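Local coordinates for protein polyketide synthase (Lyngbya majuscula 19L, PDB 3QIT) that probably hydrolyses the thioester of the finished polyketide chain and promotes its decarboxylation with loss of sulfate, forming the terminal alkene of curacin A, at residues His33-Gln38 / Phe62-Ser67. Residues are numbered along the deposited sequence; the frame is centred on the assembly and turned at random.
Sequences HGILEQ and FGHGRS
His64 reaches from its own loop into the curl of 33-38. His64 CB lies 3.4 Å from Glu37 O. The first torsion sets CG anti to the carbonyl carbon (chi1 -68°), where it meets His33 CE1. His64 CD2 comes next, 3.5 Å from His33 CE1 and also against Glu37 O, which sits at the ring edge. At the tip, His64 NE2 accepts a hydrogen bond from Leu36 N (3.0 Å), in the ring plane but bent, at 145°. Ile35 CD1 approaches NE2 and CE1. At the other ring nitrogen, His64 ND1 donates to Phe62 O, also in the ring plane, so both ring nitrogens are bonded and the rotation is fixed. An alanine here would remove the acceptor of Leu36 N and the donor to Phe62 O, and would probably loosen the hold between the two loops. These loops follow strands 28-32 and 55-59, neighbours in the central sheet of the alpha/beta hydrolase fold. Gly34 lies near, without touching, the probable nucleophile elbow, consistent with the loop that forms the oxyanion hole in this family. His33 ND1 bonds Gly34 O at 2.8 Å, and its NE2 bonds Leu61 N. A water joins Glu37 O to Gly65 N.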
loop_
_atom_site.group_PDB
_atom_site.type_symbol
_atom_site.label_atom_id
_atom_site.label_comp_id
_atom_site.label_asym_id
_atom_site.label_seq_id
_atom_site.Cartn_x
_atom_site.Cartn_y
_atom_site.Cartn_z
ATOM N N HIS B 33 19.623 2.953 -0.143
ATOM C CA HIS B 33 19.608 4.426 -0.217
ATOM C C HIS B 33 18.335 5.035 0.404
ATOM O O HIS B 33 17.403 4.333 0.706
ATOM C CB HIS B 33 19.771 4.910 -1.682
ATOM C CG HIS B 33 18.615 4.589 -2.583
ATOM N ND1 HIS B 33 17.459 5.336 -2.574
ATOM C CD2 HIS B 33 18.431 3.624 -3.520
ATOM C CE1 HIS B 33 16.608 4.852 -3.471
ATOM N NE2 HIS B 33 17.170 3.813 -4.056
ATOM N N GLY B 34 18.346 6.353 0.596
ATOM C CA GLY B 34 17.186 7.058 1.150
ATOM C C GLY B 34 16.316 7.676 0.066
ATOM O O GLY B 34 16.553 7.511 -1.141
ATOM N N ILE B 35 15.308 8.421 0.506
ATOM C CA ILE B 35 14.290 8.910 -0.417
ATOM C C ILE B 35 14.900 9.865 -1.438
ATOM O O ILE B 35 15.764 10.690 -1.117
ATOM C CB ILE B 35 13.104 9.580 0.372
ATOM C CG1 ILE B 35 11.869 9.716 -0.505
ATOM C CG2 ILE B 35 13.496 10.937 0.949
ATOM C CD1 ILE B 35 11.199 8.427 -0.789
ATOM N N LEU B 36 14.410 9.737 -2.668
ATOM C CA LEU B 36 14.840 10.518 -3.835
ATOM C C LEU B 36 16.225 10.178 -4.354
ATOM O O LEU B 36 16.593 10.638 -5.428
ATOM C CB LEU B 36 14.718 12.032 -3.604
ATOM C CG LEU B 36 13.351 12.485 -3.156
ATOM C CD1 LEU B 36 13.346 13.999 -3.115
ATOM C CD2 LEU B 36 12.256 11.942 -4.068
ATOM N N GLU B 37 16.980 9.356 -3.631
ATOM C CA GLU B 37 18.328 8.987 -4.128
ATOM C C GLU B 37 18.317 7.740 -5.034
ATOM O O GLU B 37 17.321 7.483 -5.705
ATOM C CB GLU B 37 19.330 8.902 -2.978
ATOM C CG GLU B 37 19.546 10.304 -2.370
ATOM C CD GLU B 37 20.721 10.378 -1.423
ATOM O OE1 GLU B 37 21.882 10.398 -1.892
ATOM O OE2 GLU B 37 20.468 10.442 -0.205
ATOM N N GLN B 38 19.434 7.007 -5.108
ATOM C CA GLN B 38 19.549 5.917 -6.081
ATOM C C GLN B 38 20.728 5.065 -5.656
ATOM O O GLN B 38 21.546 5.500 -4.843
ATOM C CB GLN B 38 19.817 6.481 -7.496
ATOM C CG GLN B 38 21.004 7.434 -7.558
ATOM C CD GLN B 38 21.282 7.930 -8.964
ATOM O OE1 GLN B 38 21.301 7.155 -9.921
ATOM N NE2 GLN B 38 21.475 9.237 -9.098
ATOM N N PHE B 62 11.898 1.146 -5.864
ATOM C CA PHE B 62 10.936 1.428 -6.954
ATOM C C PHE B 62 10.674 2.924 -7.046
ATOM O O PHE B 62 10.659 3.631 -6.028
ATOM C CB PHE B 62 9.606 0.692 -6.761
ATOM C CG PHE B 62 9.666 -0.793 -7.093
ATOM C CD1 PHE B 62 10.160 -1.240 -8.318
ATOM C CD2 PHE B 62 9.194 -1.718 -6.180
ATOM C CE1 PHE B 62 10.213 -2.654 -8.609
ATOM C CE2 PHE B 62 9.223 -3.095 -6.459
ATOM C CZ PHE B 62 9.736 -3.560 -7.674
ATOM N N GLY B 63 10.535 3.408 -8.277
ATOM C CA GLY B 63 10.384 4.838 -8.534
ATOM C C GLY B 63 11.662 5.670 -8.488
ATOM O O GLY B 63 11.617 6.867 -8.745
ATOM N N HIS B 64 12.795 5.046 -8.157
ATOM C CA HIS B 64 14.075 5.754 -8.009
ATOM C C HIS B 64 15.058 5.187 -9.021
ATOM O O HIS B 64 14.921 4.045 -9.461
ATOM C CB HIS B 64 14.682 5.489 -6.624
ATOM C CG HIS B 64 13.910 6.095 -5.485
ATOM N ND1 HIS B 64 12.692 5.610 -5.053
ATOM C CD2 HIS B 64 14.213 7.132 -4.673
ATOM C CE1 HIS B 64 12.272 6.329 -4.022
ATOM N NE2 HIS B 64 13.170 7.270 -3.781
ATOM N N GLY B 65 16.046 5.987 -9.396
ATOM C CA GLY B 65 17.172 5.492 -10.215
ATOM C C GLY B 65 16.679 4.889 -11.516
ATOM O O GLY B 65 15.891 5.509 -12.226
ATOM N N ARG B 66 17.082 3.653 -11.786
ATOM C CA ARG B 66 16.612 2.917 -12.973
ATOM C C ARG B 66 15.581 1.820 -12.706
ATOM O O ARG B 66 15.205 1.082 -13.627
ATOM C CB ARG B 66 17.832 2.332 -13.727
ATOM C CG ARG B 66 18.793 3.380 -14.300
ATOM C CD ARG B 66 18.213 4.026 -15.557
ATOM N NE ARG B 66 18.975 5.192 -16.011
ATOM C CZ ARG B 66 20.043 5.154 -16.807
ATOM N NH1 ARG B 66 20.545 3.990 -17.228
ATOM N NH2 ARG B 66 20.608 6.284 -17.193
ATOM N N SER B 67 15.074 1.724 -11.465
ATOM C CA SER B 67 13.995 0.781 -11.203
ATOM C C SER B 67 12.661 1.301 -11.770
ATOM O O SER B 67 12.493 2.510 -11.980
ATOM C CB SER B 67 13.824 0.484 -9.705
ATOM O OG SER B 67 14.858 -0.368 -9.252
HETATM O O HOH W 1 16.313 8.553 -7.997
#